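Local coordinates for lactate dehydrogenase (Eimeria maxima, PDB 6CT6), which probably catalyses the NADH-dependent interconversion of pyruvate and lactate, and here holds NADH together with oxamate, an analogue of pyruvate, at residues N132-M137 with V266-L271; A139-A144 with H150-M155; T23-C28 with G34-F39. One frame throughout, in Å; residues are numbered along the deposited sequence.

Contact 1 (N132-M137 with V266-L271); sequences NPLDVM and VSSCYL. With NAI (1,4-dihydronicotinamide adenine dinucleotide), chain D.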
loop_
_atom_site.group_PDB
_atom_site.type_symbol
_atom_site.label_atom_id
_atom_site.label_comp_id
_atom_site.label_asym_id
_atom_site.label_seq_id
_atom_site.Cartn_x
_atom_site.Cartn_y
_atom_site.Cartn_z
ATOM N N ASN B 132 -11.849 -10.233 11.857
ATOM C CA ASN B 132 -12.139 -10.254 13.298
ATOM C C ASN B 132 -13.581 -10.667 13.617
ATOM O O ASN B 132 -14.464 -10.532 12.768
ATOM C CB ASN B 132 -11.883 -8.873 13.906
ATOM C CG ASN B 132 -10.434 -8.658 14.287
ATOM O OD1 ASN B 132 -9.763 -9.570 14.769
ATOM N ND2 ASN B 132 -9.945 -7.441 14.073
ATOM N N PRO B 133 -13.829 -11.170 14.845
ATOM C CA PRO B 133 -12.859 -11.538 15.884
ATOM C C PRO B 133 -12.024 -12.736 15.460
ATOM O O PRO B 133 -12.540 -13.824 15.202
ATOM C CB PRO B 133 -13.736 -11.867 17.098
ATOM C CG PRO B 133 -15.068 -12.166 16.539
ATOM C CD PRO B 133 -15.208 -11.286 15.340
ATOM N N LEU B 134 -10.714 -12.505 15.415
ATOM C CA LEU B 134 -9.809 -13.364 14.660
ATOM C C LEU B 134 -9.929 -14.824 15.084
ATOM O O LEU B 134 -10.056 -15.720 14.241
ATOM C CB LEU B 134 -8.381 -12.847 14.842
ATOM C CG LEU B 134 -7.240 -13.336 13.950
ATOM C CD1 LEU B 134 -6.393 -14.333 14.712
ATOM C CD2 LEU B 134 -7.734 -13.928 12.636
ATOM N N ASP B 135 -9.918 -15.081 16.390
ATOM C CA ASP B 135 -9.706 -16.443 16.868
ATOM C C ASP B 135 -10.930 -17.331 16.674
ATOM O O ASP B 135 -10.782 -18.549 16.529
ATOM C CB ASP B 135 -9.280 -16.406 18.334
ATOM C CG ASP B 135 -8.014 -15.595 18.544
ATOM O OD1 ASP B 135 -6.910 -16.155 18.365
ATOM O OD2 ASP B 135 -8.124 -14.394 18.870
ATOM N N VAL B 136 -12.139 -16.762 16.659
ATOM C CA VAL B 136 -13.319 -17.571 16.363
ATOM C C VAL B 136 -13.705 -17.536 14.886
ATOM O O VAL B 136 -14.350 -18.479 14.404
ATOM C CB VAL B 136 -14.527 -17.159 17.226
ATOM C CG1 VAL B 136 -14.242 -17.459 18.689
ATOM C CG2 VAL B 136 -14.889 -15.691 17.037
ATOM N N MET B 137 -13.324 -16.491 14.148
ATOM C CA MET B 137 -13.588 -16.488 12.711
ATOM C C MET B 137 -12.750 -17.542 11.995
ATOM O O MET B 137 -13.227 -18.182 11.050
ATOM C CB MET B 137 -13.329 -15.100 12.122
ATOM C CG MET B 137 -14.333 -14.038 12.563
ATOM S SD MET B 137 -16.034 -14.429 12.079
ATOM C CE MET B 137 -16.967 -13.182 12.959
ATOM N N VAL B 266 3.951 -15.800 15.866
ATOM C CA VAL B 266 2.810 -15.954 16.765
ATOM C C VAL B 266 1.551 -15.845 15.910
ATOM O O VAL B 266 1.268 -14.787 15.343
ATOM C CB VAL B 266 2.815 -14.909 17.887
ATOM C CG1 VAL B 266 1.619 -15.129 18.811
ATOM C CG2 VAL B 266 4.117 -14.965 18.673
ATOM N N SER B 267 0.808 -16.943 15.798
ATOM C CA SER B 267 -0.369 -17.010 14.947
ATOM C C SER B 267 -1.467 -17.762 15.687
ATOM O O SER B 267 -1.202 -18.562 16.588
ATOM C CB SER B 267 -0.059 -17.703 13.612
ATOM O OG SER B 267 1.112 -17.167 13.014
ATOM N N SER B 268 -2.711 -17.495 15.297
ATOM C CA SER B 268 -3.846 -18.206 15.874
ATOM C C SER B 268 -3.897 -19.616 15.296
ATOM O O SER B 268 -4.193 -19.799 14.111
ATOM C CB SER B 268 -5.140 -17.443 15.600
ATOM O OG SER B 268 -6.237 -18.060 16.249
ATOM N N CYS B 269 -3.606 -20.611 16.132
ATOM C CA CYS B 269 -3.497 -21.998 15.707
ATOM C C CYS B 269 -4.491 -22.867 16.462
ATOM O O CYS B 269 -4.811 -22.607 17.625
ATOM C CB CYS B 269 -2.086 -22.551 15.954
ATOM S SG CYS B 269 -0.785 -21.775 14.996
ATOM N N TYR B 270 -4.957 -23.921 15.793
ATOM C CA TYR B 270 -5.816 -24.906 16.440
ATOM C C TYR B 270 -5.012 -25.694 17.470
ATOM O O TYR B 270 -4.006 -26.326 17.132
ATOM C CB TYR B 270 -6.419 -25.850 15.405
ATOM C CG TYR B 270 -7.281 -26.926 16.017
ATOM C CD1 TYR B 270 -8.618 -26.691 16.308
ATOM C CD2 TYR B 270 -6.757 -28.178 16.308
ATOM C CE1 TYR B 270 -9.409 -27.673 16.873
ATOM C CE2 TYR B 270 -7.538 -29.166 16.873
ATOM C CZ TYR B 270 -8.863 -28.910 17.154
ATOM O OH TYR B 270 -9.638 -29.897 17.716
ATOM N N LEU B 271 -5.461 -25.662 18.722
ATOM C CA LEU B 271 -4.797 -26.344 19.823
ATOM C C LEU B 271 -5.742 -27.357 20.453
ATOM O O LEU B 271 -6.932 -27.082 20.628
ATOM C CB LEU B 271 -4.345 -25.347 20.892
ATOM C CG LEU B 271 -3.461 -24.194 20.426
ATOM C CD1 LEU B 271 -3.286 -23.192 21.555
ATOM C CD2 LEU B 271 -2.122 -24.714 19.942
HETATM P PA NAI D . -12.562 -3.503 4.432
HETATM O O1A NAI D . -14.016 -3.202 4.718
HETATM O O2A NAI D . -11.686 -2.437 3.818
HETATM O O5B NAI D . -12.524 -4.792 3.473
HETATM C C5B NAI D . -13.419 -5.881 3.676
HETATM C C4B NAI D . -13.883 -6.358 2.310
HETATM O O4B NAI D . -14.521 -7.635 2.384
HETATM C C3B NAI D . -14.895 -5.402 1.685
HETATM O O3B NAI D . -14.363 -4.878 0.467
HETATM C C2B NAI D . -16.127 -6.251 1.431
HETATM O O2B NAI D . -16.802 -5.907 0.220
HETATM C C1B NAI D . -15.509 -7.635 1.359
HETATM N N9A NAI D . -16.456 -8.762 1.509
HETATM C C8A NAI D . -17.621 -8.825 2.185
HETATM N N7A NAI D . -18.173 -10.062 2.047
HETATM C C5A NAI D . -17.353 -10.794 1.269
HETATM C C6A NAI D . -17.313 -12.165 0.723
HETATM N N6A NAI D . -18.299 -13.048 0.984
HETATM N N1A NAI D . -16.257 -12.510 -0.049
HETATM C C2A NAI D . -15.257 -11.651 -0.325
HETATM N N3A NAI D . -15.234 -10.393 0.139
HETATM C C4A NAI D . -16.230 -9.925 0.920
HETATM O O3 NAI D . -11.881 -4.033 5.799
HETATM P PN NAI D . -10.291 -4.166 6.067
HETATM O O1N NAI D . -9.781 -2.849 6.601
HETATM O O2N NAI D . -9.639 -4.796 4.858
HETATM O O5D NAI D . -10.284 -5.223 7.283
HETATM C C5D NAI D . -10.764 -6.544 7.055
HETATM C C4D NAI D . -10.845 -7.349 8.345
HETATM O O4D NAI D . -9.556 -7.472 8.962
HETATM C C3D NAI D . -11.757 -6.679 9.361
HETATM O O3D NAI D . -12.585 -7.676 9.963
HETATM C C2D NAI D . -10.803 -6.091 10.375
HETATM O O2D NAI D . -11.381 -5.940 11.672
HETATM C C1D NAI D . -9.698 -7.134 10.344
HETATM N N1N NAI D . -8.411 -6.745 10.937
HETATM C C2N NAI D . -7.752 -7.732 11.545
HETATM C C3N NAI D . -6.524 -7.547 12.142
HETATM C C7N NAI D . -5.889 -8.734 12.803
HETATM O O7N NAI D . -6.335 -9.848 12.573
HETATM N N7N NAI D . -4.870 -8.558 13.635
HETATM C C4N NAI D . -5.851 -6.201 12.133
HETATM C C5N NAI D . -6.663 -5.202 11.442
HETATM C C6N NAI D . -7.896 -5.511 10.868
#

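Contact 2 (A139-A144 with H150-M155); sequences AAVQEA and HMICGM. With NAI (1,4-dihydronicotinamide adenine dinucleotide), chain D.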
loop_
_atom_site.group_PDB
_atom_site.type_symbol
_atom_site.label_atom_id
_atom_site.label_comp_id
_atom_site.label_asym_id
_atom_site.label_seq_id
_atom_site.Cartn_x
_atom_site.Cartn_y
_atom_site.Cartn_z
ATOM N N ALA B 139 -11.866 -20.399 13.142
ATOM C CA ALA B 139 -12.528 -21.682 13.365
ATOM C C ALA B 139 -13.736 -21.845 12.451
ATOM O O ALA B 139 -13.964 -22.928 11.899
ATOM C CB ALA B 139 -12.942 -21.814 14.830
ATOM N N ALA B 140 -14.526 -20.782 12.281
ATOM C CA ALA B 140 -15.688 -20.855 11.402
ATOM C C ALA B 140 -15.282 -21.236 9.983
ATOM O O ALA B 140 -15.934 -22.072 9.344
ATOM C CB ALA B 140 -16.431 -19.520 11.407
ATOM N N VAL B 141 -14.208 -20.633 9.471
ATOM C CA VAL B 141 -13.708 -20.994 8.145
ATOM C C VAL B 141 -13.310 -22.464 8.114
ATOM O O VAL B 141 -13.701 -23.211 7.209
ATOM C CB VAL B 141 -12.528 -20.085 7.753
ATOM C CG1 VAL B 141 -11.948 -20.506 6.405
ATOM C CG2 VAL B 141 -12.967 -18.628 7.710
ATOM N N GLN B 142 -12.520 -22.899 9.098
ATOM C CA GLN B 142 -12.025 -24.273 9.105
ATOM C C GLN B 142 -13.172 -25.271 9.026
ATOM O O GLN B 142 -13.152 -26.199 8.209
ATOM C CB GLN B 142 -11.188 -24.521 10.364
ATOM C CG GLN B 142 -10.428 -25.849 10.364
ATOM C CD GLN B 142 -11.328 -27.051 10.585
ATOM O OE1 GLN B 142 -12.212 -27.031 11.440
ATOM N NE2 GLN B 142 -11.118 -28.098 9.796
ATOM N N GLU B 143 -14.183 -25.096 9.880
ATOM C CA GLU B 143 -15.282 -26.052 9.932
ATOM C C GLU B 143 -16.020 -26.117 8.601
ATOM O O GLU B 143 -16.364 -27.206 8.127
ATOM C CB GLU B 143 -16.230 -25.679 11.069
ATOM C CG GLU B 143 -15.574 -25.775 12.437
ATOM C CD GLU B 143 -16.297 -24.979 13.506
ATOM O OE1 GLU B 143 -17.335 -24.360 13.192
ATOM O OE2 GLU B 143 -15.822 -24.970 14.661
ATOM N N ALA B 144 -16.255 -24.963 7.973
ATOM C CA ALA B 144 -16.964 -24.945 6.698
ATOM C C ALA B 144 -16.106 -25.484 5.561
ATOM O O ALA B 144 -16.638 -26.076 4.617
ATOM C CB ALA B 144 -17.427 -23.525 6.377
ATOM N N HIS B 150 -3.522 -28.188 10.348
ATOM C CA HIS B 150 -2.205 -27.604 10.133
ATOM C C HIS B 150 -2.116 -26.786 8.849
ATOM O O HIS B 150 -1.025 -26.303 8.522
ATOM C CB HIS B 150 -1.133 -28.699 10.111
ATOM C CG HIS B 150 -1.223 -29.613 8.928
ATOM N ND1 HIS B 150 -2.078 -30.693 8.883
ATOM C CD2 HIS B 150 -0.569 -29.603 7.743
ATOM C CE1 HIS B 150 -1.945 -31.310 7.723
ATOM N NE2 HIS B 150 -1.037 -30.668 7.013
ATOM N N MET B 151 -3.219 -26.615 8.118
ATOM C CA MET B 151 -3.225 -25.827 6.891
ATOM C C MET B 151 -4.057 -24.555 7.018
ATOM O O MET B 151 -4.431 -23.963 6.000
ATOM C CB MET B 151 -3.737 -26.665 5.719
ATOM C CG MET B 151 -2.794 -27.773 5.284
ATOM S SD MET B 151 -1.205 -27.184 4.654
ATOM C CE MET B 151 -1.639 -26.635 3.005
ATOM N N ILE B 152 -4.353 -24.117 8.239
ATOM C CA ILE B 152 -5.097 -22.879 8.443
ATOM C C ILE B 152 -4.655 -22.252 9.757
ATOM O O ILE B 152 -4.389 -22.949 10.739
ATOM C CB ILE B 152 -6.625 -23.120 8.412
ATOM C CG1 ILE B 152 -7.385 -21.802 8.592
ATOM C CG2 ILE B 152 -7.043 -24.123 9.479
ATOM C CD1 ILE B 152 -8.842 -21.882 8.167
ATOM N N CYS B 153 -4.566 -20.924 9.757
ATOM C CA CYS B 153 -4.220 -20.163 10.947
ATOM C C CYS B 153 -4.781 -18.758 10.800
ATOM O O CYS B 153 -5.297 -18.378 9.747
ATOM C CB CYS B 153 -2.705 -20.111 11.167
ATOM S SG CYS B 153 -1.807 -19.241 9.869
ATOM N N GLY B 154 -4.667 -17.986 11.868
ATOM C CA GLY B 154 -5.079 -16.591 11.867
ATOM C C GLY B 154 -3.880 -15.687 12.076
ATOM O O GLY B 154 -2.992 -15.996 12.873
ATOM N N MET B 155 -3.856 -14.576 11.345
ATOM C CA MET B 155 -2.841 -13.548 11.532
ATOM C C MET B 155 -3.294 -12.610 12.641
ATOM O O MET B 155 -4.352 -11.980 12.534
ATOM C CB MET B 155 -2.606 -12.763 10.238
ATOM C CG MET B 155 -1.414 -11.786 10.279
ATOM S SD MET B 155 -1.568 -10.373 11.399
ATOM C CE MET B 155 -2.933 -9.457 10.682
HETATM P PA NAI D . -12.562 -3.503 4.432
HETATM O O1A NAI D . -14.016 -3.202 4.718
HETATM O O2A NAI D . -11.686 -2.437 3.818
HETATM O O5B NAI D . -12.524 -4.792 3.473
HETATM C C5B NAI D . -13.419 -5.881 3.676
HETATM C C4B NAI D . -13.883 -6.358 2.310
HETATM O O4B NAI D . -14.521 -7.635 2.384
HETATM C C3B NAI D . -14.895 -5.402 1.685
HETATM O O3B NAI D . -14.363 -4.878 0.467
HETATM C C2B NAI D . -16.127 -6.251 1.431
HETATM O O2B NAI D . -16.802 -5.907 0.220
HETATM C C1B NAI D . -15.509 -7.635 1.359
HETATM N N9A NAI D . -16.456 -8.762 1.509
HETATM C C8A NAI D . -17.621 -8.825 2.185
HETATM N N7A NAI D . -18.173 -10.062 2.047
HETATM C C5A NAI D . -17.353 -10.794 1.269
HETATM C C6A NAI D . -17.313 -12.165 0.723
HETATM N N6A NAI D . -18.299 -13.048 0.984
HETATM N N1A NAI D . -16.257 -12.510 -0.049
HETATM C C2A NAI D . -15.257 -11.651 -0.325
HETATM N N3A NAI D . -15.234 -10.393 0.139
HETATM C C4A NAI D . -16.230 -9.925 0.920
HETATM O O3 NAI D . -11.881 -4.033 5.799
HETATM P PN NAI D . -10.291 -4.166 6.067
HETATM O O1N NAI D . -9.781 -2.849 6.601
HETATM O O2N NAI D . -9.639 -4.796 4.858
HETATM O O5D NAI D . -10.284 -5.223 7.283
HETATM C C5D NAI D . -10.764 -6.544 7.055
HETATM C C4D NAI D . -10.845 -7.349 8.345
HETATM O O4D NAI D . -9.556 -7.472 8.962
HETATM C C3D NAI D . -11.757 -6.679 9.361
HETATM O O3D NAI D . -12.585 -7.676 9.963
HETATM C C2D NAI D . -10.803 -6.091 10.375
HETATM O O2D NAI D . -11.381 -5.940 11.672
HETATM C C1D NAI D . -9.698 -7.134 10.344
HETATM N N1N NAI D . -8.411 -6.745 10.937
HETATM C C2N NAI D . -7.752 -7.732 11.545
HETATM C C3N NAI D . -6.524 -7.547 12.142
HETATM C C7N NAI D . -5.889 -8.734 12.803
HETATM O O7N NAI D . -6.335 -9.848 12.573
HETATM N N7N NAI D . -4.870 -8.558 13.635
HETATM C C4N NAI D . -5.851 -6.201 12.133
HETATM C C5N NAI D . -6.663 -5.202 11.442
HETATM C C6N NAI D . -7.896 -5.511 10.868
#

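Contact 3 (T23-C28 with G34-F39); sequences TMAFLC and GDVVLF. With NAI (1,4-dihydronicotinamide adenine dinucleotide), chain D.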
loop_
_atom_site.group_PDB
_atom_site.type_symbol
_atom_site.label_atom_id
_atom_site.label_comp_id
_atom_site.label_asym_id
_atom_site.label_seq_id
_atom_site.Cartn_x
_atom_site.Cartn_y
_atom_site.Cartn_z
ATOM N N THR B 23 -3.566 -3.730 0.079
ATOM C CA THR B 23 -2.199 -3.660 0.582
ATOM C C THR B 23 -1.430 -4.938 0.272
ATOM O O THR B 23 -0.270 -4.888 -0.154
ATOM C CB THR B 23 -2.222 -3.396 2.091
ATOM O OG1 THR B 23 -2.769 -2.097 2.342
ATOM C CG2 THR B 23 -0.823 -3.486 2.698
ATOM N N MET B 24 -2.059 -6.096 0.484
ATOM C CA MET B 24 -1.367 -7.363 0.268
ATOM C C MET B 24 -1.115 -7.613 -1.214
ATOM O O MET B 24 -0.068 -8.156 -1.587
ATOM C CB MET B 24 -2.174 -8.505 0.887
ATOM C CG MET B 24 -2.251 -8.439 2.412
ATOM S SD MET B 24 -3.070 -9.851 3.184
ATOM C CE MET B 24 -4.734 -9.720 2.519
ATOM N N ALA B 25 -2.057 -7.224 -2.075
ATOM C CA ALA B 25 -1.841 -7.354 -3.514
ATOM C C ALA B 25 -0.687 -6.473 -3.973
ATOM O O ALA B 25 0.125 -6.881 -4.811
ATOM C CB ALA B 25 -3.123 -6.996 -4.266
ATOM N N PHE B 26 -0.610 -5.254 -3.439
ATOM C CA PHE B 26 0.520 -4.370 -3.702
ATOM C C PHE B 26 1.839 -5.043 -3.334
ATOM O O PHE B 26 2.817 -4.972 -4.087
ATOM C CB PHE B 26 0.316 -3.074 -2.913
ATOM C CG PHE B 26 1.271 -1.962 -3.261
ATOM C CD1 PHE B 26 1.702 -1.751 -4.563
ATOM C CD2 PHE B 26 1.698 -1.089 -2.274
ATOM C CE1 PHE B 26 2.563 -0.702 -4.855
ATOM C CE2 PHE B 26 2.551 -0.049 -2.561
ATOM C CZ PHE B 26 2.985 0.149 -3.850
ATOM N N LEU B 27 1.882 -5.709 -2.173
ATOM C CA LEU B 27 3.106 -6.375 -1.737
ATOM C C LEU B 27 3.496 -7.505 -2.681
ATOM O O LEU B 27 4.687 -7.717 -2.946
ATOM C CB LEU B 27 2.927 -6.904 -0.314
ATOM C CG LEU B 27 2.969 -5.842 0.789
ATOM C CD1 LEU B 27 2.348 -6.383 2.064
ATOM C CD2 LEU B 27 4.395 -5.387 1.045
ATOM N N CYS B 28 2.513 -8.252 -3.185
ATOM C CA CYS B 28 2.812 -9.331 -4.123
ATOM C C CYS B 28 3.440 -8.784 -5.398
ATOM O O CYS B 28 4.419 -9.341 -5.912
ATOM C CB CYS B 28 1.537 -10.113 -4.439
ATOM S SG CYS B 28 0.940 -11.135 -3.066
ATOM N N GLY B 34 4.047 -13.827 -6.430
ATOM C CA GLY B 34 3.214 -14.699 -7.231
ATOM C C GLY B 34 2.094 -13.897 -7.850
ATOM O O GLY B 34 1.896 -12.718 -7.545
ATOM N N ASP B 35 1.367 -14.552 -8.750
ATOM C CA ASP B 35 0.175 -13.936 -9.311
ATOM C C ASP B 35 -0.934 -13.903 -8.265
ATOM O O ASP B 35 -0.977 -14.724 -7.343
ATOM C CB ASP B 35 -0.279 -14.686 -10.565
ATOM C CG ASP B 35 0.603 -14.390 -11.770
ATOM O OD1 ASP B 35 1.384 -13.412 -11.726
ATOM O OD2 ASP B 35 0.506 -15.131 -12.771
ATOM N N VAL B 36 -1.835 -12.933 -8.410
ATOM C CA VAL B 36 -2.811 -12.597 -7.379
ATOM C C VAL B 36 -4.188 -12.478 -8.014
ATOM O O VAL B 36 -4.323 -11.943 -9.119
ATOM C CB VAL B 36 -2.448 -11.271 -6.675
ATOM C CG1 VAL B 36 -3.501 -10.891 -5.636
ATOM C CG2 VAL B 36 -1.072 -11.352 -6.041
ATOM N N VAL B 37 -5.211 -12.966 -7.314
ATOM C CA VAL B 37 -6.595 -12.609 -7.612
ATOM C C VAL B 37 -7.166 -11.852 -6.422
ATOM O O VAL B 37 -7.148 -12.346 -5.287
ATOM C CB VAL B 37 -7.470 -13.829 -7.961
ATOM C CG1 VAL B 37 -7.527 -14.839 -6.821
ATOM C CG2 VAL B 37 -8.874 -13.352 -8.325
ATOM N N LEU B 38 -7.658 -10.647 -6.688
ATOM C CA LEU B 38 -8.415 -9.866 -5.720
ATOM C C LEU B 38 -9.890 -10.203 -5.897
ATOM O O LEU B 38 -10.507 -9.802 -6.888
ATOM C CB LEU B 38 -8.173 -8.376 -5.933
ATOM C CG LEU B 38 -6.921 -7.756 -5.322
ATOM C CD1 LEU B 38 -6.697 -6.387 -5.934
ATOM C CD2 LEU B 38 -7.063 -7.660 -3.814
ATOM N N PHE B 39 -10.454 -10.946 -4.950
ATOM C CA PHE B 39 -11.853 -11.334 -5.002
ATOM C C PHE B 39 -12.665 -10.493 -4.026
ATOM O O PHE B 39 -12.228 -10.231 -2.901
ATOM C CB PHE B 39 -12.036 -12.816 -4.674
ATOM C CG PHE B 39 -13.467 -13.198 -4.439
ATOM C CD1 PHE B 39 -14.318 -13.444 -5.503
ATOM C CD2 PHE B 39 -13.963 -13.295 -3.154
ATOM C CE1 PHE B 39 -15.640 -13.788 -5.284
ATOM C CE2 PHE B 39 -15.283 -13.638 -2.928
ATOM C CZ PHE B 39 -16.121 -13.883 -3.993
HETATM P PA NAI D . -12.562 -3.503 4.432
HETATM O O1A NAI D . -14.016 -3.202 4.718
HETATM O O2A NAI D . -11.686 -2.437 3.818
HETATM O O5B NAI D . -12.524 -4.792 3.473
HETATM C C5B NAI D . -13.419 -5.881 3.676
HETATM C C4B NAI D . -13.883 -6.358 2.310
HETATM O O4B NAI D . -14.521 -7.635 2.384
HETATM C C3B NAI D . -14.895 -5.402 1.685
HETATM O O3B NAI D . -14.363 -4.878 0.467
HETATM C C2B NAI D . -16.127 -6.251 1.431
HETATM O O2B NAI D . -16.802 -5.907 0.220
HETATM C C1B NAI D . -15.509 -7.635 1.359
HETATM N N9A NAI D . -16.456 -8.762 1.509
HETATM C C8A NAI D . -17.621 -8.825 2.185
HETATM N N7A NAI D . -18.173 -10.062 2.047
HETATM C C5A NAI D . -17.353 -10.794 1.269
HETATM C C6A NAI D . -17.313 -12.165 0.723
HETATM N N6A NAI D . -18.299 -13.048 0.984
HETATM N N1A NAI D . -16.257 -12.510 -0.049
HETATM C C2A NAI D . -15.257 -11.651 -0.325
HETATM N N3A NAI D . -15.234 -10.393 0.139
HETATM C C4A NAI D . -16.230 -9.925 0.920
HETATM O O3 NAI D . -11.881 -4.033 5.799
HETATM P PN NAI D . -10.291 -4.166 6.067
HETATM O O1N NAI D . -9.781 -2.849 6.601
HETATM O O2N NAI D . -9.639 -4.796 4.858
HETATM O O5D NAI D . -10.284 -5.223 7.283
HETATM C C5D NAI D . -10.764 -6.544 7.055
HETATM C C4D NAI D . -10.845 -7.349 8.345
HETATM O O4D NAI D . -9.556 -7.472 8.962
HETATM C C3D NAI D . -11.757 -6.679 9.361
HETATM O O3D NAI D . -12.585 -7.676 9.963
HETATM C C2D NAI D . -10.803 -6.091 10.375
HETATM O O2D NAI D . -11.381 -5.940 11.672
HETATM C C1D NAI D . -9.698 -7.134 10.344
HETATM N N1N NAI D . -8.411 -6.745 10.937
HETATM C C2N NAI D . -7.752 -7.732 11.545
HETATM C C3N NAI D . -6.524 -7.547 12.142
HETATM C C7N NAI D . -5.889 -8.734 12.803
HETATM O O7N NAI D . -6.335 -9.848 12.573
HETATM N N7N NAI D . -4.870 -8.558 13.635
HETATM C C4N NAI D . -5.851 -6.201 12.133
HETATM C C5N NAI D . -6.663 -5.202 11.442
HETATM C C6N NAI D . -7.896 -5.511 10.868
#

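Contact 1 (N132-M137 with V266-L271)
Beside the nicotinamide and oxamate pocket, the opening turn of helix 134-145 is fastened to strand 263-272 through Leu134, Asp135 and Ser268. The polar link is one hydrogen bond, from Ser268 OG to Asp135 OD1 at 2.9 Å. It reaches the carboxylate oxygen on its anti side, 32° out of the carboxylate plane. Ser268 has its hydroxyl opposite the backbone N about the first torsion (chi1 -175°), which carries OG toward the helix. The other carboxylate oxygen, OD2, accepts the backbone N-H of His187, a residue of the oxamate pocket. With both oxygens of this buried carboxylate engaged, the two bonds should restrict its rotation, consistent with a second-shell part in placing the loop that carries His187.

Leu134 adds an apolar contact: its CD1 presses on Ser268 CB at 3.5 Å, closer than usual for two carbons. Its branching carbon faces the cofactor instead, with CG 3.9 Å from the carboxamide oxygen O7N of the NADH. Two residues earlier, Asn132 grips the nicotinamide ribose twice. Its backbone N donates to O3D over 3.3 Å in a nearly straight bond (167°), and its ND2 donates to O2D at 3.2 Å while also bonding oxamate. A cis peptide bond joins Asn132 to Pro133, the N-cap residue of the helix. The joining of a cofactor-binding loop and helix start to a strand from much later in the chain fits the active site between the two domains of lactate and malate dehydrogenases.

Contact 2 (A139-A144 with H150-M155)
Helix 134-145 passes over strand 152-155 with Gln142 and Ile152 nearest, their CA atoms 7.1 Å apart. One strand residue, Ile152, makes the whole apolar contact, pointing from the sheet to two successive residues of the helix. Its CG1 is trans to the backbone N (chi1 -179°) and the chain continues extended, so that CD1 is pushed out to the helix surface. There CD1 touches Val141 CG1 at 3.8 Å, the two side chains meeting at a slant, and it also comes within 3.9 Å of the backbone N of Gln142. The shorter branch, CG2, lies 3.9 Å from Gln142 CG, where the side chains cross at about a right angle.

Gln142 gives only its aliphatic part to this packing. A bend at its second torsion (chi2 -73°) swings the amide away from Ile152, and NE2 donates to the backbone oxygen of Val147 in the turn that leads to the strand. The amide is thereby held while its CH2 groups face the isoleucine.

Farther along the strand, Met155 belongs to the NADH pocket. Its CE methyl lies over a face of the nicotinamide carboxamide, 3.6 Å from N7N, and its backbone O is 2.9 Å from O7N. Both segments are part of the beta-alpha-beta unit formed by strand 126-129, helix 134-145 and strand 152-155. Helix 104-121 packs beside Val141, helix 244-259 lies against Cys153 and Met155, and strand 152-155 runs in the sheet between strands 126-129 and 263-272.

Contact 3 (T23-C28 with G34-F39)
Ala25 of helix 19-31 packs on Val36 and Leu38 of strand 35-39, and Cys28, one turn on, packs on Val36; the strand runs nearly antiparallel to the helix segment (163°) with the axes 8.8 Å apart. Apolar packing makes up the contact. Val36 serves both helix residues with its two branches. With chi1 at 178° the methyls are shared out between them: CG1 meets Ala25 CB at 4.1 Å, while CG2 is pressed against Cys28 CB at 3.3 Å, tighter than ordinary carbon contact, and lies 3.6 Å from Cys28 SG. The branched end of Leu38 closes round the same alanine methyl: CG, CD1 and CD2 are each 4.0 Å from Ala25 CB.

No hydrogen bond crosses between helix and strand. Gly34 O faces Cys28 CB at 4.1 Å and is buried without a polar partner in the model.

Contact with the cofactor falls to the end of the strand, where Phe39 brings CE2 to 3.2 Å from N1A of the NADH adenine; that atom sits at the edge of the phenyl ring, near its plane.

The pair forms the second half of the beta-alpha-beta unit that opens the Rossmann fold, with Ala25, Cys28 and Val36 also packing on strand 11-15. Helix 45-59 lies against Ala25 and Leu38, helix 244-259 against Cys28, and Phe26 reaches Tyr244 of the second subunit.

Overall arrangement
From the N terminus, contact 3 closes first, a short loop within the first beta-alpha-beta unit of the NAD-binding domain. The chain then returns to the same sheet and enters helix 134-145, where contact 1 opens. Contact 2 closes another short loop from that helix and is nested inside the much longer loop that contact 1 completes when strand 263-272 arrives. Contacts 1 and 2 share the helix and touch directly, Ser268 N lying 2.9 Å from Gly154 O between neighbouring strands. Contact 3 stands apart, its centre about 20 Å from that of contact 2. All three reach one sheet and meet the NADH, contact 3 at the adenine, the others at the nicotinamide end.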